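Local coordinates for protein Rik1-associated factor 1 (Schizosaccharomyces pombe, PDB 4O9D) that contributes, through a chain that here comprises its WD-repeat propeller, to heterochromatin establishment as a component of the Clr4 methyltransferase complex, which ubiquitylates and methylates histone H3, at residues C35-S49 against T91-L104. Sequence-based numbering, arbitrary orientation.
Sequences CVAYNPLCEKFALGS and TISDLCFSKGNLFL. With EDO (1,2-ethanediol), chain C.
F97 lies between N39 and L104. N39 CB sits 3.8 Å from the centroid of the F97 ring in a CH-pi contact displaced toward the rim, while L104 CD1 covers the centre of the opposite face. The ring edge points into the hairpin of 35-49, with F97 CE2 3.5 Å from A37 O and CZ near F45 C. A37 CB and A46 CB pack beside it. L95 continues the apolar layer: L95 CD1 rests 3.6 Å from A37 CB, and CD2 reaches toward G48, whose CA also meets I92 CB.

The N39 side chain folds back between its own N and carbonyl carbon (chi1 76°), where OD1 accepts from E43 N and K44 N and fixes the turn. Its amide stands nearly perpendicular to that of N101, and a water joins N39 ND2 to N101 O. N101 OD1 accepts L41 N at 3.2 Å, on a lone pair, and lies tightly against P40 CD at 2.9 Å. At the far end, I92 N donates to S49 O at 3.2 Å, almost straight (179°).

This is face-to-face packing of two adjacent propeller blades, strand 92-97 running nearly parallel to 35-38. L95 and L104 also pack against L62 and I64 of strand 62-66. D94 forms a salt bridge to K135 and S93 hydrogen-bonds I133 in the next blade, and Y38 OH hydrogen-bonds T395 of the preceding blade.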
loop_
_atom_site.group_PDB
_atom_site.type_symbol
_atom_site.label_atom_id
_atom_site.label_comp_id
_atom_site.label_asym_id
_atom_site.label_seq_id
_atom_site.Cartn_x
_atom_site.Cartn_y
_atom_site.Cartn_z
ATOM N N CYS A 35 -5.659 4.831 -1.236
ATOM C CA CYS A 35 -5.675 3.373 -1.072
ATOM C C CYS A 35 -6.955 2.745 -1.617
ATOM O O CYS A 35 -8.006 3.382 -1.678
ATOM C CB CYS A 35 -5.491 2.919 0.384
ATOM S SG CYS A 35 -5.752 4.149 1.628
ATOM N N VAL A 36 -6.834 1.486 -2.007
ATOM C CA VAL A 36 -7.924 0.718 -2.571
ATOM C C VAL A 36 -7.743 -0.702 -2.066
ATOM O O VAL A 36 -6.614 -1.192 -1.970
ATOM C CB VAL A 36 -7.858 0.658 -4.123
ATOM C CG1 VAL A 36 -9.043 -0.140 -4.654
ATOM C CG2 VAL A 36 -7.802 2.078 -4.748
ATOM N N ALA A 37 -8.837 -1.379 -1.753
ATOM C CA ALA A 37 -8.725 -2.764 -1.337
ATOM C C ALA A 37 -9.812 -3.571 -1.980
ATOM O O ALA A 37 -10.876 -3.037 -2.300
ATOM C CB ALA A 37 -8.817 -2.875 0.187
ATOM N N TYR A 38 -9.546 -4.862 -2.152
ATOM C CA TYR A 38 -10.551 -5.795 -2.614
ATOM C C TYR A 38 -10.686 -6.877 -1.551
ATOM O O TYR A 38 -9.715 -7.230 -0.895
ATOM C CB TYR A 38 -10.135 -6.431 -3.942
ATOM C CG TYR A 38 -9.725 -5.446 -5.002
ATOM C CD1 TYR A 38 -10.669 -4.858 -5.847
ATOM C CD2 TYR A 38 -8.385 -5.121 -5.186
ATOM C CE1 TYR A 38 -10.290 -3.948 -6.833
ATOM C CE2 TYR A 38 -7.990 -4.228 -6.168
ATOM C CZ TYR A 38 -8.943 -3.644 -6.997
ATOM O OH TYR A 38 -8.536 -2.758 -7.980
ATOM N N ASN A 39 -11.888 -7.399 -1.362
ATOM C CA ASN A 39 -12.052 -8.441 -0.370
ATOM C C ASN A 39 -11.647 -9.772 -0.989
ATOM O O ASN A 39 -11.519 -9.870 -2.219
ATOM C CB ASN A 39 -13.457 -8.413 0.247
ATOM C CG ASN A 39 -14.531 -8.969 -0.644
ATOM O OD1 ASN A 39 -14.355 -9.179 -1.850
ATOM N ND2 ASN A 39 -15.685 -9.226 -0.033
ATOM N N PRO A 40 -11.372 -10.778 -0.152
ATOM C CA PRO A 40 -10.794 -12.004 -0.730
ATOM C C PRO A 40 -11.616 -12.522 -1.917
ATOM O O PRO A 40 -11.043 -12.850 -2.958
ATOM C CB PRO A 40 -10.826 -13.002 0.432
ATOM C CG PRO A 40 -10.818 -12.126 1.683
ATOM C CD PRO A 40 -11.572 -10.867 1.308
ATOM N N LEU A 41 -12.943 -12.550 -1.756
ATOM C CA LEU A 41 -13.856 -13.056 -2.776
ATOM C C LEU A 41 -13.877 -12.178 -4.018
ATOM O O LEU A 41 -14.454 -12.559 -5.040
ATOM C CB LEU A 41 -15.275 -13.139 -2.204
ATOM C CG LEU A 41 -15.467 -14.085 -1.019
ATOM C CD1 LEU A 41 -16.833 -13.894 -0.351
ATOM C CD2 LEU A 41 -15.280 -15.528 -1.443
ATOM N N CYS A 42 -13.263 -11.001 -3.932
ATOM C CA CYS A 42 -13.332 -10.007 -5.014
ATOM C C CYS A 42 -14.798 -9.686 -5.366
ATOM O O CYS A 42 -15.165 -9.584 -6.530
ATOM C CB CYS A 42 -12.552 -10.478 -6.248
ATOM S SG CYS A 42 -12.178 -9.150 -7.450
ATOM N N GLU A 43 -15.616 -9.522 -4.330
ATOM C CA GLU A 43 -17.030 -9.160 -4.465
ATOM C C GLU A 43 -17.269 -7.712 -4.071
ATOM O O GLU A 43 -18.281 -7.112 -4.448
ATOM C CB GLU A 43 -17.886 -10.074 -3.581
ATOM C CG GLU A 43 -18.111 -11.443 -4.196
ATOM C CD GLU A 43 -18.794 -12.433 -3.269
ATOM O OE1 GLU A 43 -18.990 -13.588 -3.711
ATOM O OE2 GLU A 43 -19.119 -12.075 -2.109
ATOM N N LYS A 44 -16.337 -7.150 -3.304
ATOM C CA LYS A 44 -16.507 -5.806 -2.766
ATOM C C LYS A 44 -15.159 -5.128 -2.779
ATOM O O LYS A 44 -14.135 -5.813 -2.811
ATOM C CB LYS A 44 -17.047 -5.877 -1.334
ATOM C CG LYS A 44 -18.422 -6.518 -1.229
ATOM C CD LYS A 44 -18.969 -6.423 0.184
ATOM C CE LYS A 44 -20.456 -6.750 0.237
ATOM N NZ LYS A 44 -21.282 -5.514 0.093
ATOM N N PHE A 45 -15.159 -3.796 -2.768
ATOM C CA PHE A 45 -13.921 -3.032 -2.761
ATOM C C PHE A 45 -14.113 -1.845 -1.824
ATOM O O PHE A 45 -15.236 -1.527 -1.440
ATOM C CB PHE A 45 -13.591 -2.543 -4.178
ATOM C CG PHE A 45 -14.568 -1.539 -4.697
ATOM C CD1 PHE A 45 -14.386 -0.189 -4.451
ATOM C CD2 PHE A 45 -15.702 -1.951 -5.409
ATOM C CE1 PHE A 45 -15.307 0.759 -4.934
ATOM C CE2 PHE A 45 -16.627 -1.022 -5.893
ATOM C CZ PHE A 45 -16.438 0.332 -5.654
ATOM N N ALA A 46 -13.025 -1.185 -1.465
ATOM C CA ALA A 46 -13.104 0.010 -0.648
ATOM C C ALA A 46 -12.064 1.031 -1.081
ATOM O O ALA A 46 -10.970 0.670 -1.515
ATOM C CB ALA A 46 -12.947 -0.333 0.874
ATOM N N LEU A 47 -12.415 2.309 -0.946
ATOM C CA LEU A 47 -11.578 3.418 -1.392
ATOM C C LEU A 47 -11.321 4.356 -0.233
ATOM O O LEU A 47 -12.265 4.817 0.396
ATOM C CB LEU A 47 -12.295 4.224 -2.485
ATOM C CG LEU A 47 -12.851 3.480 -3.697
ATOM C CD1 LEU A 47 -13.676 4.451 -4.582
ATOM C CD2 LEU A 47 -11.737 2.835 -4.518
ATOM N N GLY A 48 -10.051 4.665 0.029
ATOM C CA GLY A 48 -9.702 5.672 1.004
ATOM C C GLY A 48 -8.979 6.841 0.381
ATOM O O GLY A 48 -8.064 6.647 -0.416
ATOM N N SER A 49 -9.361 8.055 0.758
ATOM C CA SER A 49 -8.725 9.244 0.211
ATOM C C SER A 49 -8.226 10.195 1.283
ATOM O O SER A 49 -8.466 9.996 2.492
ATOM C CB SER A 49 -9.657 9.978 -0.771
ATOM O OG SER A 49 -10.904 10.284 -0.192
ATOM N N THR A 91 -7.132 12.001 6.641
ATOM C CA THR A 91 -6.568 11.096 5.649
ATOM C C THR A 91 -6.606 9.603 6.005
ATOM O O THR A 91 -6.157 9.182 7.067
ATOM C CB THR A 91 -5.122 11.499 5.378
ATOM O OG1 THR A 91 -5.120 12.812 4.796
ATOM C CG2 THR A 91 -4.434 10.499 4.423
ATOM N N ILE A 92 -7.125 8.799 5.089
ATOM C CA ILE A 92 -7.086 7.356 5.247
ATOM C C ILE A 92 -5.701 6.892 4.842
ATOM O O ILE A 92 -5.253 7.167 3.725
ATOM C CB ILE A 92 -8.127 6.635 4.374
ATOM C CG1 ILE A 92 -9.539 7.115 4.731
ATOM C CG2 ILE A 92 -8.002 5.101 4.552
ATOM C CD1 ILE A 92 -9.992 6.713 6.104
ATOM N N SER A 93 -5.021 6.191 5.743
ATOM C CA SER A 93 -3.641 5.825 5.485
ATOM C C SER A 93 -3.545 4.380 4.985
ATOM O O SER A 93 -2.676 4.055 4.186
ATOM C CB SER A 93 -2.772 6.068 6.735
ATOM O OG SER A 93 -3.225 5.287 7.828
ATOM N N ASP A 94 -4.443 3.510 5.417
ATOM C CA ASP A 94 -4.433 2.158 4.890
ATOM C C ASP A 94 -5.770 1.504 5.170
ATOM O O ASP A 94 -6.567 2.001 5.953
ATOM C CB ASP A 94 -3.287 1.328 5.498
ATOM C CG ASP A 94 -2.684 0.302 4.492
ATOM O OD1 ASP A 94 -3.269 0.106 3.398
ATOM O OD2 ASP A 94 -1.634 -0.308 4.809
ATOM N N LEU A 95 -6.021 0.391 4.508
ATOM C CA LEU A 95 -7.202 -0.397 4.788
ATOM C C LEU A 95 -7.037 -1.762 4.172
ATOM O O LEU A 95 -6.259 -1.939 3.234
ATOM C CB LEU A 95 -8.477 0.289 4.287
ATOM C CG LEU A 95 -8.409 1.155 3.034
ATOM C CD1 LEU A 95 -8.167 0.318 1.808
ATOM C CD2 LEU A 95 -9.709 1.954 2.905
ATOM N N CYS A 96 -7.730 -2.740 4.739
ATOM C CA CYS A 96 -7.670 -4.085 4.201
ATOM C C CYS A 96 -8.891 -4.836 4.689
ATOM O O CYS A 96 -9.364 -4.610 5.801
ATOM C CB CYS A 96 -6.386 -4.792 4.636
ATOM S SG CYS A 96 -6.065 -4.704 6.397
ATOM N N PHE A 97 -9.404 -5.708 3.843
ATOM C CA PHE A 97 -10.565 -6.517 4.191
ATOM C C PHE A 97 -10.145 -7.729 5.002
ATOM O O PHE A 97 -9.065 -8.287 4.793
ATOM C CB PHE A 97 -11.266 -6.989 2.920
ATOM C CG PHE A 97 -12.128 -5.935 2.278
ATOM C CD1 PHE A 97 -13.437 -5.745 2.703
ATOM C CD2 PHE A 97 -11.643 -5.139 1.253
ATOM C CE1 PHE A 97 -14.245 -4.793 2.112
ATOM C CE2 PHE A 97 -12.457 -4.168 0.659
ATOM C CZ PHE A 97 -13.758 -4.004 1.095
ATOM N N SER A 98 -11.015 -8.135 5.923
ATOM C CA SER A 98 -10.769 -9.298 6.760
ATOM C C SER A 98 -10.716 -10.581 5.955
ATOM O O SER A 98 -11.397 -10.715 4.933
ATOM C CB SER A 98 -11.879 -9.408 7.813
ATOM O OG SER A 98 -11.852 -10.678 8.403
ATOM N N LYS A 99 -9.929 -11.549 6.420
ATOM C CA LYS A 99 -9.811 -12.830 5.709
ATOM C C LYS A 99 -11.142 -13.609 5.713
ATOM O O LYS A 99 -11.388 -14.441 4.838
ATOM C CB LYS A 99 -8.689 -13.679 6.315
ATOM C CG LYS A 99 -7.308 -13.021 6.233
ATOM C CD LYS A 99 -7.022 -12.506 4.819
ATOM C CE LYS A 99 -5.542 -12.145 4.630
ATOM N NZ LYS A 99 -5.204 -11.921 3.182
ATOM N N GLY A 100 -11.993 -13.336 6.701
ATOM C CA GLY A 100 -13.314 -13.951 6.769
ATOM C C GLY A 100 -14.367 -13.230 5.924
ATOM O O GLY A 100 -15.537 -13.614 5.912
ATOM N N ASN A 101 -13.952 -12.175 5.227
ATOM C CA ASN A 101 -14.830 -11.450 4.302
ATOM C C ASN A 101 -15.976 -10.672 4.949
ATOM O O ASN A 101 -16.836 -10.150 4.237
ATOM C CB ASN A 101 -15.444 -12.411 3.265
ATOM C CG ASN A 101 -14.437 -12.903 2.228
ATOM O OD1 ASN A 101 -14.173 -12.229 1.221
ATOM N ND2 ASN A 101 -13.909 -14.103 2.442
ATOM N N LEU A 102 -16.023 -10.581 6.274
ATOM C CA LEU A 102 -17.130 -9.854 6.905
ATOM C C LEU A 102 -16.814 -8.392 7.191
ATOM O O LEU A 102 -17.716 -7.544 7.223
ATOM C CB LEU A 102 -17.552 -10.547 8.203
ATOM C CG LEU A 102 -18.371 -11.819 8.004
ATOM C CD1 LEU A 102 -18.810 -12.377 9.354
ATOM C CD2 LEU A 102 -19.577 -11.537 7.105
ATOM N N PHE A 103 -15.536 -8.084 7.402
ATOM C CA PHE A 103 -15.183 -6.784 7.963
ATOM C C PHE A 103 -14.132 -6.054 7.148
ATOM O O PHE A 103 -13.367 -6.677 6.411
ATOM C CB PHE A 103 -14.683 -6.967 9.408
ATOM C CG PHE A 103 -15.713 -7.611 10.321
ATOM C CD1 PHE A 103 -16.797 -6.875 10.791
ATOM C CD2 PHE A 103 -15.605 -8.949 10.684
ATOM C CE1 PHE A 103 -17.761 -7.468 11.618
ATOM C CE2 PHE A 103 -16.565 -9.546 11.506
ATOM C CZ PHE A 103 -17.636 -8.805 11.974
ATOM N N LEU A 104 -14.126 -4.730 7.290
ATOM C CA LEU A 104 -13.095 -3.876 6.713
ATOM C C LEU A 104 -12.318 -3.181 7.843
ATOM O O LEU A 104 -12.920 -2.582 8.728
ATOM C CB LEU A 104 -13.730 -2.823 5.804
ATOM C CG LEU A 104 -12.786 -1.776 5.197
ATOM C CD1 LEU A 104 -11.818 -2.408 4.183
ATOM C CD2 LEU A 104 -13.566 -0.596 4.546
HETATM C C1 EDO C . -21.602 -1.093 -0.142
HETATM O O1 EDO C . -21.712 -2.421 0.387
HETATM C C2 EDO C . -22.345 -0.987 -1.474
HETATM O O2 EDO C . -23.678 -1.511 -1.380
HETATM O O HOH W 1 -4.524 -1.573 0.365
HETATM O O HOH W 2 -7.882 -6.125 1.536
HETATM O O HOH W 3 -16.022 -8.242 2.606
#